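Local coordinates for protein tumor necrosis factor ligand superfamily member 9 (Mus musculus, PDB 6MKB) that acts as a TNF-family cytokine that binds the receptor TNFRSF9 (4-1BB) and induces proliferation of activated T cells, at residues Lys16-Ala19 and Thr25-Trp28. Sequence-based numbering, arbitrary orientation.
Sequences KNQA and TLNW. With SO4 (sulfate ion), chain M.
K16 and N27 make the one hydrogen bond between 16-19 and 25-28: the amide N of K16 gives its hydrogen to the carbonyl O of N27, 3.0 Å away and nearly straight at 167°. The bond comes just beyond strand 10-15, where the chain leaves strand 24-29.

The side chains of the same two residues meet as well. The K16 chain is extended from CG to NZ, which lays its methylenes past N27, CD lying 3.9 Å from N27 CB, and carries CE to 4.0 Å from the backbone O of W28. The ammonium end travels on beyond this segment, to a long, weak ion pair with E47.

Q18 reaches back by a different route. Its CB points toward 25-28, and a bend at chi2 (67°) helps bring OE1 of Q18 to 3.7 Å from methyl CD2 of L26, a van der Waals touch between a polar atom and a methyl. L26 itself is buried, packing on L151 and L135, whereas CB of W28 points away from 16-19, and its ring meets that of F159.

CB of N17 points away from 25-28. The backbone N of N17 bonds a sulfate ion, probably from the crystallisation liquor, 3.1 Å to its O4 and nearly straight, with a weak, bent bond to O1. K16 CB lies 3.4 Å from sulfate O1. N17 OD1 is bonded to the backbone N of Y153, and Q18 shares a backbone bond with L151, tying the loop to strand 149-166. This is the start of the loop joining strands 10-15 and 24-29, antiparallel neighbours in the TNF homology domain, the jelly-roll beta sandwich of the TNF family.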
ATOM      1  N   LYS B  16      -1.945 -14.332  11.704  1.00 47.32           N
ATOM      2  CA  LYS B  16      -1.786 -14.967  13.009  1.00 47.00           C
ATOM      3  C   LYS B  16      -0.364 -14.661  13.486  1.00 53.42           C
ATOM      4  O   LYS B  16       0.515 -14.383  12.660  1.00 53.17           O
ATOM      5  CB  LYS B  16      -2.047 -16.467  12.921  1.00 48.39           C
ATOM      6  CG  LYS B  16      -3.523 -16.827  12.895  1.00 56.49           C
ATOM      7  CD  LYS B  16      -3.707 -18.311  13.129  1.00 66.99           C
ATOM      8  CE  LYS B  16      -5.131 -18.763  12.923  1.00 78.66           C
ATOM      9  NZ  LYS B  16      -5.311 -20.206  13.236  1.00 81.54           N
ATOM     10  N   ASN B  17      -0.148 -14.627  14.800  1.00 51.67           N
ATOM     11  CA  ASN B  17       1.154 -14.286  15.357  1.00 51.70           C
ATOM     12  C   ASN B  17       2.263 -15.234  14.895  1.00 56.55           C
ATOM     13  O   ASN B  17       2.036 -16.415  14.637  1.00 56.51           O
ATOM     14  CB  ASN B  17       1.095 -14.219  16.885  1.00 51.28           C
ATOM     15  CG  ASN B  17       0.537 -12.908  17.389  1.00 70.68           C
ATOM     16  OD1 ASN B  17      -0.027 -12.100  16.633  1.00 62.70           O
ATOM     17  ND2 ASN B  17       0.681 -12.664  18.681  1.00 62.71           N
ATOM     18  N   GLN B  18       3.455 -14.666  14.759  1.00 53.37           N
ATOM     19  CA  GLN B  18       4.689 -15.316  14.354  1.00 53.93           C
ATOM     20  C   GLN B  18       5.795 -14.733  15.244  1.00 58.46           C
ATOM     21  O   GLN B  18       6.231 -13.600  15.022  1.00 58.11           O
ATOM     22  CB  GLN B  18       4.916 -15.056  12.851  1.00 54.52           C
ATOM     23  CG  GLN B  18       5.491 -16.217  12.080  1.00 69.43           C
ATOM     24  CD  GLN B  18       4.553 -17.383  11.972  1.00 78.99           C
ATOM     25  OE1 GLN B  18       3.510 -17.315  11.318  1.00 74.05           O
ATOM     26  NE2 GLN B  18       4.927 -18.488  12.601  1.00 75.30           N
ATOM     27  N   ALA B  19       6.181 -15.480  16.301  1.00 56.21           N
ATOM     28  CA  ALA B  19       7.144 -15.087  17.351  1.00 56.39           C
ATOM     29  C   ALA B  19       8.551 -14.758  16.839  1.00 58.01           C
ATOM     30  O   ALA B  19       9.282 -14.012  17.495  1.00 57.62           O
ATOM     31  CB  ALA B  19       7.233 -16.182  18.410  1.00 58.99           C
ATOM     32  N   THR B  25       4.467 -20.435   4.951  1.00 47.90           N
ATOM     33  CA  THR B  25       3.242 -19.835   4.433  1.00 47.13           C
ATOM     34  C   THR B  25       2.500 -19.295   5.648  1.00 52.26           C
ATOM     35  O   THR B  25       2.333 -20.009   6.647  1.00 55.02           O
ATOM     36  CB  THR B  25       2.453 -20.821   3.596  1.00 54.17           C
ATOM     37  OG1 THR B  25       3.220 -21.085   2.419  1.00 55.71           O
ATOM     38  CG2 THR B  25       1.088 -20.276   3.201  1.00 52.00           C
ATOM     39  N   LEU B  26       2.119 -18.028   5.596  1.00 45.35           N
ATOM     40  CA  LEU B  26       1.447 -17.409   6.714  1.00 44.74           C
ATOM     41  C   LEU B  26       0.011 -17.913   6.894  1.00 52.32           C
ATOM     42  O   LEU B  26      -0.706 -18.195   5.913  1.00 51.87           O
ATOM     43  CB  LEU B  26       1.437 -15.882   6.571  1.00 42.50           C
ATOM     44  CG  LEU B  26       2.753 -15.156   6.796  1.00 44.71           C
ATOM     45  CD1 LEU B  26       2.577 -13.698   6.557  1.00 43.54           C
ATOM     46  CD2 LEU B  26       3.311 -15.388   8.204  1.00 41.19           C
ATOM     47  N   ASN B  27      -0.382 -18.020   8.176  1.00 49.38           N
ATOM     48  CA  ASN B  27      -1.719 -18.350   8.626  1.00 50.08           C
ATOM     49  C   ASN B  27      -2.460 -17.034   8.828  1.00 53.70           C
ATOM     50  O   ASN B  27      -1.849 -16.032   9.206  1.00 53.50           O
ATOM     51  CB  ASN B  27      -1.665 -19.172   9.910  1.00 55.10           C
ATOM     52  CG  ASN B  27      -1.565 -20.651   9.646  1.00 87.73           C
ATOM     53  OD1 ASN B  27      -2.450 -21.264   9.029  1.00 86.88           O
ATOM     54  ND2 ASN B  27      -0.484 -21.261  10.106  1.00 80.74           N
ATOM     55  N   TRP B  28      -3.752 -17.015   8.560  1.00 49.43           N
ATOM     56  CA  TRP B  28      -4.547 -15.804   8.669  1.00 48.37           C
ATOM     57  C   TRP B  28      -5.785 -16.014   9.540  1.00 57.70           C
ATOM     58  O   TRP B  28      -6.374 -17.102   9.546  1.00 58.82           O
ATOM     59  CB  TRP B  28      -4.975 -15.316   7.255  1.00 44.82           C
ATOM     60  CG  TRP B  28      -3.804 -15.056   6.364  1.00 44.10           C
ATOM     61  CD1 TRP B  28      -3.162 -15.962   5.569  1.00 47.07           C
ATOM     62  CD2 TRP B  28      -3.014 -13.853   6.321  1.00 42.16           C
ATOM     63  NE1 TRP B  28      -2.021 -15.400   5.033  1.00 45.08           N
ATOM     64  CE2 TRP B  28      -1.910 -14.106   5.475  1.00 45.16           C
ATOM     65  CE3 TRP B  28      -3.188 -12.556   6.835  1.00 41.94           C
ATOM     66  CZ2 TRP B  28      -0.969 -13.122   5.166  1.00 43.12           C
ATOM     67  CZ3 TRP B  28      -2.243 -11.594   6.550  1.00 41.61           C
ATOM     68  CH2 TRP B  28      -1.123 -11.892   5.762  1.00 41.92           C
TER
HETATM   69  S   SO4 M 403      -2.131 -16.346  17.109  1.00 94.68           S
HETATM   70  O1  SO4 M 403      -1.111 -16.881  16.168  1.00 95.21           O
HETATM   71  O2  SO4 M 403      -3.263 -17.313  17.157  1.00 96.86           O
HETATM   72  O3  SO4 M 403      -1.527 -16.249  18.466  1.00 96.21           O
HETATM   73  O4  SO4 M 403      -2.587 -15.002  16.666  1.00 87.99           O